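Local coordinates for protein MmoQ Response regulator (Methylococcus capsulatus, PDB 3LJX) that is the HDOD-domain portion of a larger response regulator that probably makes the signalling molecule cyclic di-GMP from two molecules of GTP, at residues R97-Y109 and A150-R162. Numbering follows the deposited sequence.
Sequences REGRCEAFDYAAY and ATAWPEEYSECLR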
ATOM      1  N   ARG A  97      12.117  -0.372  15.559  1.00 96.68           N
ATOM      2  CA  ARG A  97      11.678  -0.496  14.170  1.00 94.64           C
ATOM      3  C   ARG A  97      10.150  -0.497  14.035  1.00 90.91           C
ATOM      4  O   ARG A  97       9.582   0.452  13.493  1.00 91.34           O
ATOM      5  CB  ARG A  97      12.280  -1.750  13.513  1.00 94.98           C
ATOM      6  CG  ARG A  97      12.252  -1.758  11.978  1.00 91.88           C
ATOM      7  CD  ARG A  97      11.465  -2.955  11.413  1.00 88.46           C
ATOM      8  NE  ARG A  97      12.298  -4.114  11.098  1.00 87.31           N
ATOM      9  CZ  ARG A  97      12.139  -5.330  11.626  1.00 89.24           C
ATOM     10  NH1 ARG A  97      11.174  -5.568  12.511  1.00 87.07           N
ATOM     11  NH2 ARG A  97      12.951  -6.316  11.267  1.00 89.36           N
ATOM     12  N   GLU A  98       9.491  -1.542  14.548  1.00 87.34           N
ATOM     13  CA  GLU A  98       8.063  -1.781  14.265  1.00 85.57           C
ATOM     14  C   GLU A  98       7.049  -1.597  15.419  1.00 79.37           C
ATOM     15  O   GLU A  98       6.260  -2.509  15.691  1.00 77.50           O
ATOM     16  CB  GLU A  98       7.867  -3.176  13.619  1.00 88.15           C
ATOM     17  CG  GLU A  98       7.950  -4.396  14.562  1.00 91.84           C
ATOM     18  CD  GLU A  98       6.639  -5.209  14.631  1.00 92.21           C
ATOM     19  OE1 GLU A  98       6.688  -6.424  14.926  1.00 86.97           O
ATOM     20  OE2 GLU A  98       5.555  -4.637  14.393  1.00 95.36           O
ATOM     21  N   GLY A  99       7.012  -0.425  16.058  1.00 71.81           N
ATOM     22  CA  GLY A  99       7.792   0.735  15.674  1.00 62.54           C
ATOM     23  C   GLY A  99       7.762   1.856  16.702  1.00 57.03           C
ATOM     24  O   GLY A  99       7.094   1.778  17.734  1.00 60.92           O
ATOM     25  N   ARG A 100       8.486   2.923  16.400  1.00 49.96           N
ATOM     26  CA  ARG A 100       8.719   3.985  17.358  1.00 44.70           C
ATOM     27  C   ARG A 100       7.514   4.892  17.652  1.00 43.34           C
ATOM     28  O   ARG A 100       7.417   5.419  18.757  1.00 49.16           O
ATOM     29  CB  ARG A 100       9.948   4.800  16.940  1.00 53.61           C
ATOM     30  CG  ARG A 100      11.257   4.061  17.192  1.00 65.42           C
ATOM     31  CD  ARG A 100      12.447   4.714  16.496  1.00 75.82           C
ATOM     32  NE  ARG A 100      13.717   4.137  16.944  1.00 85.02           N
ATOM     33  CZ  ARG A 100      14.218   2.981  16.509  1.00 89.51           C
ATOM     34  NH1 ARG A 100      13.557   2.260  15.609  1.00 91.43           N
ATOM     35  NH2 ARG A 100      15.381   2.539  16.979  1.00 86.09           N
ATOM     36  N   CYS A 101       6.599   5.078  16.692  1.00 37.57           N
ATOM     37  CA  CYS A 101       5.449   5.972  16.912  1.00 30.58           C
ATOM     38  C   CYS A 101       4.427   5.375  17.884  1.00 38.82           C
ATOM     39  O   CYS A 101       3.583   4.550  17.507  1.00 38.45           O
ATOM     40  CB  CYS A 101       4.765   6.363  15.597  1.00 24.79           C
ATOM     41  SG  CYS A 101       3.372   7.506  15.826  1.00 29.73           S
ATOM     42  N   GLU A 102       4.505   5.815  19.136  1.00 40.09           N
ATOM     43  CA  GLU A 102       3.732   5.232  20.229  1.00 43.51           C
ATOM     44  C   GLU A 102       2.232   5.085  19.915  1.00 39.64           C
ATOM     45  O   GLU A 102       1.652   4.000  20.086  1.00 33.95           O
ATOM     46  CB  GLU A 102       3.950   6.058  21.506  1.00 50.30           C
ATOM     47  CG  GLU A 102       3.321   5.474  22.760  1.00 60.79           C
ATOM     48  CD  GLU A 102       3.784   6.178  24.031  1.00 74.04           C
ATOM     49  OE1 GLU A 102       4.832   6.868  23.995  1.00 79.48           O
ATOM     50  OE2 GLU A 102       3.102   6.032  25.070  1.00 75.98           O
ATOM     51  N   ALA A 103       1.613   6.166  19.443  1.00 33.90           N
ATOM     52  CA  ALA A 103       0.168   6.173  19.210  1.00 33.05           C
ATOM     53  C   ALA A 103      -0.298   5.485  17.908  1.00 33.74           C
ATOM     54  O   ALA A 103      -1.490   5.288  17.708  1.00 32.64           O
ATOM     55  CB  ALA A 103      -0.380   7.604  19.297  1.00 30.12           C
ATOM     56  N   PHE A 104       0.632   5.111  17.033  1.00 32.93           N
ATOM     57  CA  PHE A 104       0.268   4.464  15.770  1.00 28.47           C
ATOM     58  C   PHE A 104       0.060   2.958  15.936  1.00 31.09           C
ATOM     59  O   PHE A 104       0.933   2.237  16.433  1.00 29.53           O
ATOM     60  CB  PHE A 104       1.326   4.725  14.695  1.00 23.17           C
ATOM     61  CG  PHE A 104       0.909   4.313  13.297  1.00 27.68           C
ATOM     62  CD1 PHE A 104      -0.088   5.018  12.614  1.00 29.96           C
ATOM     63  CD2 PHE A 104       1.542   3.256  12.648  1.00 25.51           C
ATOM     64  CE1 PHE A 104      -0.467   4.658  11.318  1.00 24.52           C
ATOM     65  CE2 PHE A 104       1.179   2.893  11.353  1.00 26.73           C
ATOM     66  CZ  PHE A 104       0.171   3.599  10.686  1.00 26.70           C
ATOM     67  N   ASP A 105      -1.099   2.486  15.491  1.00 31.52           N
ATOM     68  CA  ASP A 105      -1.439   1.076  15.599  1.00 30.43           C
ATOM     69  C   ASP A 105      -0.825   0.294  14.437  1.00 29.07           C
ATOM     70  O   ASP A 105      -1.464   0.103  13.406  1.00 32.81           O
ATOM     71  CB  ASP A 105      -2.962   0.910  15.620  1.00 27.79           C
ATOM     72  CG  ASP A 105      -3.389  -0.493  16.020  1.00 34.17           C
ATOM     73  OD1 ASP A 105      -2.553  -1.422  15.939  1.00 32.31           O
ATOM     74  OD2 ASP A 105      -4.569  -0.672  16.404  1.00 41.38           O
ATOM     75  N   TYR A 106       0.412  -0.161  14.608  1.00 24.01           N
ATOM     76  CA  TYR A 106       1.130  -0.828  13.531  1.00 27.88           C
ATOM     77  C   TYR A 106       0.478  -2.154  13.126  1.00 33.32           C
ATOM     78  O   TYR A 106       0.335  -2.449  11.935  1.00 31.10           O
ATOM     79  CB  TYR A 106       2.590  -1.045  13.907  1.00 29.49           C
ATOM     80  CG  TYR A 106       3.436   0.228  13.958  1.00 30.81           C
ATOM     81  CD1 TYR A 106       3.454   1.036  15.090  1.00 29.41           C
ATOM     82  CD2 TYR A 106       4.249   0.589  12.879  1.00 23.55           C
ATOM     83  CE1 TYR A 106       4.254   2.186  15.139  1.00 33.80           C
ATOM     84  CE2 TYR A 106       5.042   1.726  12.914  1.00 24.47           C
ATOM     85  CZ  TYR A 106       5.049   2.526  14.043  1.00 30.35           C
ATOM     86  OH  TYR A 106       5.835   3.669  14.068  1.00 28.10           O
ATOM     87  N   ALA A 107       0.086  -2.959  14.110  1.00 28.59           N
ATOM     88  CA  ALA A 107      -0.563  -4.219  13.786  1.00 28.94           C
ATOM     89  C   ALA A 107      -1.807  -3.933  12.947  1.00 30.47           C
ATOM     90  O   ALA A 107      -2.062  -4.615  11.953  1.00 29.69           O
ATOM     91  CB  ALA A 107      -0.931  -5.000  15.050  1.00 24.27           C
ATOM     92  N   ALA A 108      -2.571  -2.914  13.338  1.00 27.79           N
ATOM     93  CA  ALA A 108      -3.801  -2.605  12.617  1.00 31.72           C
ATOM     94  C   ALA A 108      -3.453  -2.173  11.203  1.00 31.73           C
ATOM     95  O   ALA A 108      -4.096  -2.589  10.233  1.00 32.34           O
ATOM     96  CB  ALA A 108      -4.630  -1.516  13.340  1.00 24.20           C
ATOM     97  N   TYR A 109      -2.424  -1.344  11.088  1.00 29.87           N
ATOM     98  CA  TYR A 109      -2.021  -0.860   9.780  1.00 25.15           C
ATOM     99  C   TYR A 109      -1.640  -2.038   8.880  1.00 25.47           C
ATOM    100  O   TYR A 109      -2.074  -2.110   7.732  1.00 23.70           O
ATOM    101  CB  TYR A 109      -0.873   0.148   9.872  1.00 24.66           C
ATOM    102  CG  TYR A 109      -0.208   0.348   8.539  1.00 23.96           C
ATOM    103  CD1 TYR A 109      -0.761   1.195   7.580  1.00 21.14           C
ATOM    104  CD2 TYR A 109       0.941  -0.357   8.212  1.00 23.38           C
ATOM    105  CE1 TYR A 109      -0.165   1.353   6.335  1.00 22.30           C
ATOM    106  CE2 TYR A 109       1.552  -0.205   6.975  1.00 24.04           C
ATOM    107  CZ  TYR A 109       0.999   0.644   6.040  1.00 24.44           C
ATOM    108  OH  TYR A 109       1.609   0.769   4.807  1.00 20.73           O
ATOM    109  N   ALA A 150       4.573   8.143  10.629  1.00 18.13           N
ATOM    110  CA  ALA A 150       4.778   7.522  11.933  1.00 20.28           C
ATOM    111  C   ALA A 150       6.259   7.186  12.112  1.00 25.31           C
ATOM    112  O   ALA A 150       6.808   7.314  13.195  1.00 25.97           O
ATOM    113  CB  ALA A 150       3.925   6.256  12.065  1.00 19.85           C
ATOM    114  N   THR A 151       6.901   6.766  11.028  1.00 23.29           N
ATOM    115  CA  THR A 151       8.309   6.428  11.064  1.00 18.24           C
ATOM    116  C   THR A 151       9.203   7.667  11.142  1.00 23.17           C
ATOM    117  O   THR A 151      10.151   7.703  11.926  1.00 27.77           O
ATOM    118  CB  THR A 151       8.695   5.616   9.832  1.00 18.16           C
ATOM    119  OG1 THR A 151       7.856   4.463   9.753  1.00 20.56           O
ATOM    120  CG2 THR A 151      10.148   5.173   9.933  1.00 19.85           C
ATOM    121  N   ALA A 152       8.890   8.678  10.335  1.00 21.27           N
ATOM    122  CA  ALA A 152       9.694   9.901  10.256  1.00 22.33           C
ATOM    123  C   ALA A 152       9.605  10.743  11.528  1.00 25.41           C
ATOM    124  O   ALA A 152      10.629  11.183  12.052  1.00 23.77           O
ATOM    125  CB  ALA A 152       9.284  10.746   9.038  1.00 16.11           C
ATOM    126  N   TRP A 153       8.388  10.965  12.022  1.00 24.81           N
ATOM    127  CA  TRP A 153       8.198  11.858  13.169  1.00 28.24           C
ATOM    128  C   TRP A 153       7.400  11.198  14.297  1.00 26.69           C
ATOM    129  O   TRP A 153       6.305  11.637  14.626  1.00 29.25           O
ATOM    130  CB  TRP A 153       7.509  13.148  12.724  1.00 23.33           C
ATOM    131  CG  TRP A 153       8.199  13.834  11.606  1.00 25.96           C
ATOM    132  CD1 TRP A 153       7.884  13.764  10.276  1.00 28.15           C
ATOM    133  CD2 TRP A 153       9.334  14.702  11.703  1.00 28.99           C
ATOM    134  NE1 TRP A 153       8.757  14.538   9.542  1.00 29.68           N
ATOM    135  CE2 TRP A 153       9.651  15.126  10.396  1.00 27.49           C
ATOM    136  CE3 TRP A 153      10.105  15.172  12.774  1.00 29.14           C
ATOM    137  CZ2 TRP A 153      10.711  15.982  10.127  1.00 31.45           C
ATOM    138  CZ3 TRP A 153      11.159  16.030  12.506  1.00 30.19           C
ATOM    139  CH2 TRP A 153      11.455  16.425  11.193  1.00 29.58           C
ATOM    140  N   PRO A 154       7.960  10.154  14.905  1.00 27.15           N
ATOM    141  CA  PRO A 154       7.196   9.303  15.827  1.00 32.68           C
ATOM    142  C   PRO A 154       6.527  10.097  16.946  1.00 40.14           C
ATOM    143  O   PRO A 154       5.353   9.847  17.245  1.00 47.11           O
ATOM    144  CB  PRO A 154       8.261   8.365  16.413  1.00 31.70           C
ATOM    145  CG  PRO A 154       9.423   8.458  15.503  1.00 28.71           C
ATOM    146  CD  PRO A 154       9.383   9.791  14.845  1.00 24.53           C
ATOM    147  N   GLU A 155       7.254  11.037  17.551  1.00 33.82           N
ATOM    148  CA  GLU A 155       6.717  11.804  18.678  1.00 34.50           C
ATOM    149  C   GLU A 155       5.761  12.895  18.224  1.00 30.54           C
ATOM    150  O   GLU A 155       4.717  13.116  18.843  1.00 29.47           O
ATOM    151  CB  GLU A 155       7.837  12.413  19.537  1.00 38.62           C
ATOM    152  CG  GLU A 155       8.743  11.385  20.201  1.00 51.71           C
ATOM    153  CD  GLU A 155       8.020  10.533  21.232  1.00 63.04           C
ATOM    154  OE1 GLU A 155       7.045  11.027  21.840  1.00 69.99           O
ATOM    155  OE2 GLU A 155       8.430   9.369  21.438  1.00 64.79           O
ATOM    156  N   GLU A 156       6.110  13.595  17.154  1.00 28.08           N
ATOM    157  CA  GLU A 156       5.190  14.604  16.643  1.00 33.97           C
ATOM    158  C   GLU A 156       3.910  13.943  16.157  1.00 32.04           C
ATOM    159  O   GLU A 156       2.811  14.433  16.418  1.00 32.75           O
ATOM    160  CB  GLU A 156       5.822  15.419  15.522  1.00 38.86           C
ATOM    161  CG  GLU A 156       6.768  16.489  16.025  1.00 45.74           C
ATOM    162  CD  GLU A 156       6.093  17.834  16.224  1.00 44.88           C
ATOM    163  OE1 GLU A 156       4.958  18.033  15.740  1.00 47.18           O
ATOM    164  OE2 GLU A 156       6.710  18.703  16.860  1.00 44.88           O
ATOM    165  N   TYR A 157       4.046  12.814  15.470  1.00 26.30           N
ATOM    166  CA  TYR A 157       2.874  12.180  14.889  1.00 30.84           C
ATOM    167  C   TYR A 157       1.988  11.577  15.977  1.00 30.37           C
ATOM    168  O   TYR A 157       0.774  11.576  15.835  1.00 30.82           O
ATOM    169  CB  TYR A 157       3.249  11.148  13.822  1.00 28.44           C
ATOM    170  CG  TYR A 157       2.117  10.820  12.867  1.00 29.20           C
ATOM    171  CD1 TYR A 157       1.401  11.832  12.230  1.00 33.46           C
ATOM    172  CD2 TYR A 157       1.771   9.502  12.592  1.00 26.32           C
ATOM    173  CE1 TYR A 157       0.370  11.537  11.344  1.00 26.18           C
ATOM    174  CE2 TYR A 157       0.744   9.193  11.707  1.00 29.14           C
ATOM    175  CZ  TYR A 157       0.044  10.217  11.086  1.00 30.18           C
ATOM    176  OH  TYR A 157      -0.985   9.915  10.205  1.00 33.44           O
ATOM    177  N   SER A 158       2.580  11.100  17.072  1.00 33.16           N
ATOM    178  CA  SER A 158       1.766  10.664  18.226  1.00 35.91           C
ATOM    179  C   SER A 158       0.882  11.787  18.762  1.00 42.55           C
ATOM    180  O   SER A 158      -0.283  11.561  19.077  1.00 49.55           O
ATOM    181  CB  SER A 158       2.620  10.098  19.356  1.00 31.97           C
ATOM    182  OG  SER A 158       3.029   8.773  19.070  1.00 32.26           O
ATOM    183  N   GLU A 159       1.423  12.998  18.856  1.00 39.93           N
ATOM    184  CA  GLU A 159       0.590  14.149  19.195  1.00 43.82           C
ATOM    185  C   GLU A 159      -0.600  14.269  18.231  1.00 42.56           C
ATOM    186  O   GLU A 159      -1.754  14.339  18.660  1.00 40.80           O
ATOM    187  CB  GLU A 159       1.389  15.449  19.176  1.00 47.14           C
ATOM    188  CG  GLU A 159       2.465  15.567  20.233  1.00 63.18           C
ATOM    189  CD  GLU A 159       3.234  16.889  20.128  1.00 75.56           C
ATOM    190  OE1 GLU A 159       2.691  17.845  19.521  1.00 77.59           O
ATOM    191  OE2 GLU A 159       4.374  16.972  20.649  1.00 78.37           O
ATOM    192  N   CYS A 160      -0.325  14.305  16.930  1.00 35.86           N
ATOM    193  CA  CYS A 160      -1.408  14.442  15.959  1.00 31.41           C
ATOM    194  C   CYS A 160      -2.448  13.335  16.131  1.00 30.58           C
ATOM    195  O   CYS A 160      -3.647  13.591  16.159  1.00 29.49           O
ATOM    196  CB  CYS A 160      -0.861  14.425  14.538  1.00 33.57           C
ATOM    197  SG  CYS A 160       0.305  15.755  14.189  1.00 37.59           S
ATOM    198  N   LEU A 161      -1.981  12.102  16.266  1.00 32.39           N
ATOM    199  CA  LEU A 161      -2.882  10.961  16.337  1.00 35.28           C
ATOM    200  C   LEU A 161      -3.767  11.000  17.578  1.00 36.04           C
ATOM    201  O   LEU A 161      -4.913  10.564  17.542  1.00 32.41           O
ATOM    202  CB  LEU A 161      -2.087   9.652  16.283  1.00 34.60           C
ATOM    203  CG  LEU A 161      -1.473   9.336  14.913  1.00 29.16           C
ATOM    204  CD1 LEU A 161      -0.728   8.019  14.965  1.00 26.81           C
ATOM    205  CD2 LEU A 161      -2.538   9.300  13.828  1.00 26.34           C
ATOM    206  N   ARG A 162      -3.244  11.528  18.678  1.00 40.27           N
ATOM    207  CA  ARG A 162      -4.033  11.606  19.905  1.00 42.17           C
ATOM    208  C   ARG A 162      -5.098  12.702  19.858  1.00 45.22           C
ATOM    209  O   ARG A 162      -6.146  12.566  20.481  1.00 48.73           O
ATOM    210  CB  ARG A 162      -3.127  11.763  21.126  1.00 38.05           C
ATOM    211  CG  ARG A 162      -2.295  10.524  21.378  1.00 42.21           C
ATOM    212  CD  ARG A 162      -1.285  10.722  22.473  1.00 49.90           C
ATOM    213  NE  ARG A 162      -0.678   9.444  22.837  1.00 60.52           N
ATOM    214  CZ  ARG A 162       0.627   9.186  22.788  1.00 61.38           C
ATOM    215  NH1 ARG A 162       1.485  10.124  22.392  1.00 56.01           N
ATOM    216  NH2 ARG A 162       1.072   7.987  23.143  1.00 60.84           N
TER
HETATM  217  O   HOH W   1       6.010   8.387  20.025  1.00 27.09           O
HETATM  218  O   HOH W   2       4.731   9.619  22.427  1.00 41.68           O
HETATM  219  O   HOH W   3       7.631   3.380  12.296  1.00 27.29           O
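The type I beta turn Cys101-Phe104, which leads into helix 106-125, docks in the HDOD domain along one side of helix 154-163 and against the last residues of helix 144-152. Cys101 lies at the centre of the apolar contact: its CB lies 3.6 Å from Ala150 CB, and SG, held anti to the backbone N (chi1 -178°), reaches Leu161 and the edge of the Tyr157 ring. That ring is itself fixed at its far end, its hydroxyl hydrogen-bonded to Glu173 of helix 166-177. Phe104 extends the apolar seam. Ala150 CB sits over one face of its ring in a CH-pi contact, 4.1 Å from the centroid, while Leu161 CD1 meets the ring edge. Tyr106, in the first turn of the following helix, reaches back to the turn, its OH accepting from Cys101 N at 3.1 Å.

The central polar link is made by Ser158. Its OG receives Ala103 N at 3.0 Å in a nearly straight bond (171°) and donates to Pro154 O, one helical turn back, approaching that carbonyl from the face opposite Ser158 N. Replacing Ser158 by alanine removes OG, which is likely to leave the Ala103 amide without its acceptor and the turn freer to shift on the helix. Further toward solvent, Ala103 CB rests over the centre of the Arg162 guanidinium, whose NH2 forms a rather long salt bridge to Glu102 OE2 at 3.4 Å, the carboxylate and guanidinium planes almost perpendicular (88°). A water lies within bonding distance of Glu102 OE1, Glu155 OE1 and Arg162 NH1, and the arginine probably eases the proximity of the two carboxylates. The chemistry is thus graded, from sulfur and hydrocarbon inside, through one hydroxyl serving two backbone groups, to a hydrated ion pair at the exposed margin.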